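Local coordinates for hypothetical protein (Uncultured marine organism, PDB 2OD6) that is of unknown function but forms a dimer of ferredoxin-like subunits, as in dimeric alpha-beta barrel proteins, and holds a long-chain oxo fatty acid in a pocket, at residues A[27-32]-A[47-52]. Residues are numbered along the deposited sequence; the frame is centred on the assembly and turned at random.
Sequences AVEKTA and FSMNRV
Val28, on the inner face of helix 18-40, meets the selenomethionine Met49 of edge strand 44-52 tip to tip, in a contact made entirely of apolar groups. The methyl CE of Met49 rests 3.9 Å from CG1 of Val28, and its selenium lies 4.2 Å from that same branch. Val28 sends CG1 anti to its backbone nitrogen (chi1 167°), which carries this methyl down to the sheet. The selenomethionine chain runs extended up to selenium and then bends at chi3 (53°), so that CE turns in beneath the helix. Next to Met49, the Phe47 ring meets the same branch obliquely, with CZ 4.2 Å from Val28 CG1. A single valine branch thus touches two neighbouring side chains from the same face of the strand, while the methylene CG of Glu29 lies more loosely beside Met49 CE at 4.4 Å.

No hydrogen bond crosses from helix to strand. Thr31 folds its hydroxyl back onto the helix, OG1 donating to Ala27 O at 2.9 Å; the backbone N of Thr31 reaches the same oxygen from the opposite face of its carbonyl plane. On the far side of the strand, Asn50 ND2 donates to Ser48 OG at 3.1 Å, almost within its own amide plane; ND2 also bonds Val62 O, and Ser48 OG bonds Thr64 OG1, both on the next strand.

The segments 27-32 and 47-52 run nearly antiparallel, their axes approaching to 11.2 Å, in the helix-over-sheet layer of a ferredoxin-like fold. Phe47 lies edge-to-face with both Trp35 and Tyr65, close to the bound 10-oxohexadecanoic acid that Thr31 also touches. Strand 44-52 pairs with strand 59-67 on one side and with an antiparallel strand of the second subunit on the other; Met108 of that second subunit packs against Val28, Glu29 and Met49, bringing this small core up to the dimer interface.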
loop_
_atom_site.group_PDB
_atom_site.type_symbol
_atom_site.label_atom_id
_atom_site.label_comp_id
_atom_site.label_asym_id
_atom_site.label_seq_id
_atom_site.Cartn_x
_atom_site.Cartn_y
_atom_site.Cartn_z
ATOM N N ALA A 27 -11.877 3.288 16.617
ATOM C CA ALA A 27 -12.088 4.731 16.380
ATOM C C ALA A 27 -12.279 5.008 14.904
ATOM O O ALA A 27 -13.206 5.728 14.484
ATOM C CB ALA A 27 -10.928 5.557 16.975
ATOM N N VAL A 28 -11.434 4.401 14.068
ATOM C CA VAL A 28 -11.448 4.680 12.650
ATOM C C VAL A 28 -12.737 4.095 12.068
ATOM O O VAL A 28 -13.421 4.706 11.207
ATOM C CB VAL A 28 -10.154 4.083 11.939
ATOM C CG1 VAL A 28 -10.299 4.085 10.393
ATOM C CG2 VAL A 28 -8.859 4.790 12.443
ATOM N N GLU A 29 -13.087 2.894 12.517
ATOM C CA GLU A 29 -14.336 2.254 12.052
ATOM C C GLU A 29 -15.572 3.049 12.500
ATOM O O GLU A 29 -16.499 3.283 11.732
ATOM C CB GLU A 29 -14.424 0.830 12.581
ATOM C CG GLU A 29 -13.444 -0.134 11.923
ATOM C CD GLU A 29 -13.387 -1.511 12.605
ATOM O OE1 GLU A 29 -13.695 -1.601 13.825
ATOM O OE2 GLU A 29 -13.019 -2.493 11.909
ATOM N N LYS A 30 -15.573 3.497 13.738
ATOM C CA LYS A 30 -16.763 4.150 14.281
ATOM C C LYS A 30 -17.019 5.533 13.659
ATOM O O LYS A 30 -18.168 5.930 13.541
ATOM C CB LYS A 30 -16.715 4.213 15.824
ATOM C CG LYS A 30 -17.007 2.833 16.455
ATOM C CD LYS A 30 -17.105 2.883 17.932
ATOM C CE LYS A 30 -17.414 1.519 18.534
ATOM N NZ LYS A 30 -16.965 1.540 19.973
ATOM N N THR A 31 -15.968 6.237 13.243
ATOM C CA THR A 31 -16.088 7.602 12.717
ATOM C C THR A 31 -16.204 7.640 11.190
ATOM O O THR A 31 -16.408 8.706 10.576
ATOM C CB THR A 31 -14.911 8.464 13.190
ATOM O OG1 THR A 31 -13.677 7.935 12.696
ATOM C CG2 THR A 31 -14.869 8.500 14.728
ATOM N N ALA A 32 -16.167 6.463 10.572
ATOM C CA ALA A 32 -16.205 6.345 9.110
ATOM C C ALA A 32 -17.430 6.998 8.455
ATOM O O ALA A 32 -17.328 7.541 7.362
ATOM C CB ALA A 32 -16.114 4.876 8.721
ATOM N N PHE A 47 -10.580 3.467 0.475
ATOM C CA PHE A 47 -9.746 3.385 1.683
ATOM C C PHE A 47 -9.628 1.914 2.155
ATOM O O PHE A 47 -10.566 1.144 1.993
ATOM C CB PHE A 47 -10.364 4.206 2.797
ATOM C CG PHE A 47 -9.725 3.987 4.137
ATOM C CD1 PHE A 47 -8.651 4.743 4.518
ATOM C CD2 PHE A 47 -10.236 3.033 5.040
ATOM C CE1 PHE A 47 -8.056 4.555 5.754
ATOM C CE2 PHE A 47 -9.648 2.838 6.286
ATOM C CZ PHE A 47 -8.570 3.616 6.647
ATOM N N SER A 48 -8.484 1.540 2.759
ATOM C CA SER A 48 -8.349 0.198 3.394
ATOM C C SER A 48 -7.456 0.290 4.556
ATOM O O SER A 48 -6.613 1.160 4.557
ATOM C CB SER A 48 -7.911 -0.901 2.404
ATOM O OG SER A 48 -6.549 -0.814 2.024
HETATM N N MSE A 49 -7.712 -0.547 5.569
HETATM C CA MSE A 49 -6.823 -0.695 6.735
HETATM C C MSE A 49 -6.397 -2.161 6.755
HETATM O O MSE A 49 -7.215 -3.044 6.586
HETATM C CB MSE A 49 -7.505 -0.225 8.041
HETATM C CG MSE A 49 -6.741 -0.398 9.295
HETATM SE SE MSE A 49 -7.518 0.953 10.492
HETATM C CE MSE A 49 -9.430 0.333 10.232
ATOM N N ASN A 50 -5.109 -2.420 7.046
ATOM C CA ASN A 50 -4.528 -3.767 6.808
ATOM C C ASN A 50 -3.663 -4.086 7.934
ATOM O O ASN A 50 -2.855 -3.245 8.228
ATOM C CB ASN A 50 -3.710 -3.740 5.503
ATOM C CG ASN A 50 -4.517 -3.275 4.307
ATOM O OD1 ASN A 50 -5.165 -4.087 3.653
ATOM N ND2 ASN A 50 -4.462 -1.927 3.984
ATOM N N ARG A 51 -3.845 -5.238 8.587
ATOM C CA ARG A 51 -3.055 -5.576 9.780
ATOM C C ARG A 51 -1.825 -6.303 9.264
ATOM O O ARG A 51 -1.973 -7.294 8.544
ATOM C CB ARG A 51 -3.865 -6.567 10.632
ATOM C CG ARG A 51 -3.098 -7.299 11.699
ATOM C CD ARG A 51 -2.775 -6.366 12.647
ATOM N NE ARG A 51 -2.022 -6.981 13.739
ATOM C CZ ARG A 51 -2.470 -7.922 14.562
ATOM N NH1 ARG A 51 -3.720 -8.328 14.569
ATOM N NH2 ARG A 51 -1.643 -8.343 15.496
ATOM N N VAL A 52 -0.636 -5.875 9.694
ATOM C CA VAL A 52 0.613 -6.467 9.204
ATOM C C VAL A 52 0.934 -7.645 10.135
ATOM O O VAL A 52 1.074 -7.453 11.352
ATOM C CB VAL A 52 1.785 -5.460 9.163
ATOM C CG1 VAL A 52 3.145 -6.222 8.757
ATOM C CG2 VAL A 52 1.487 -4.240 8.168
#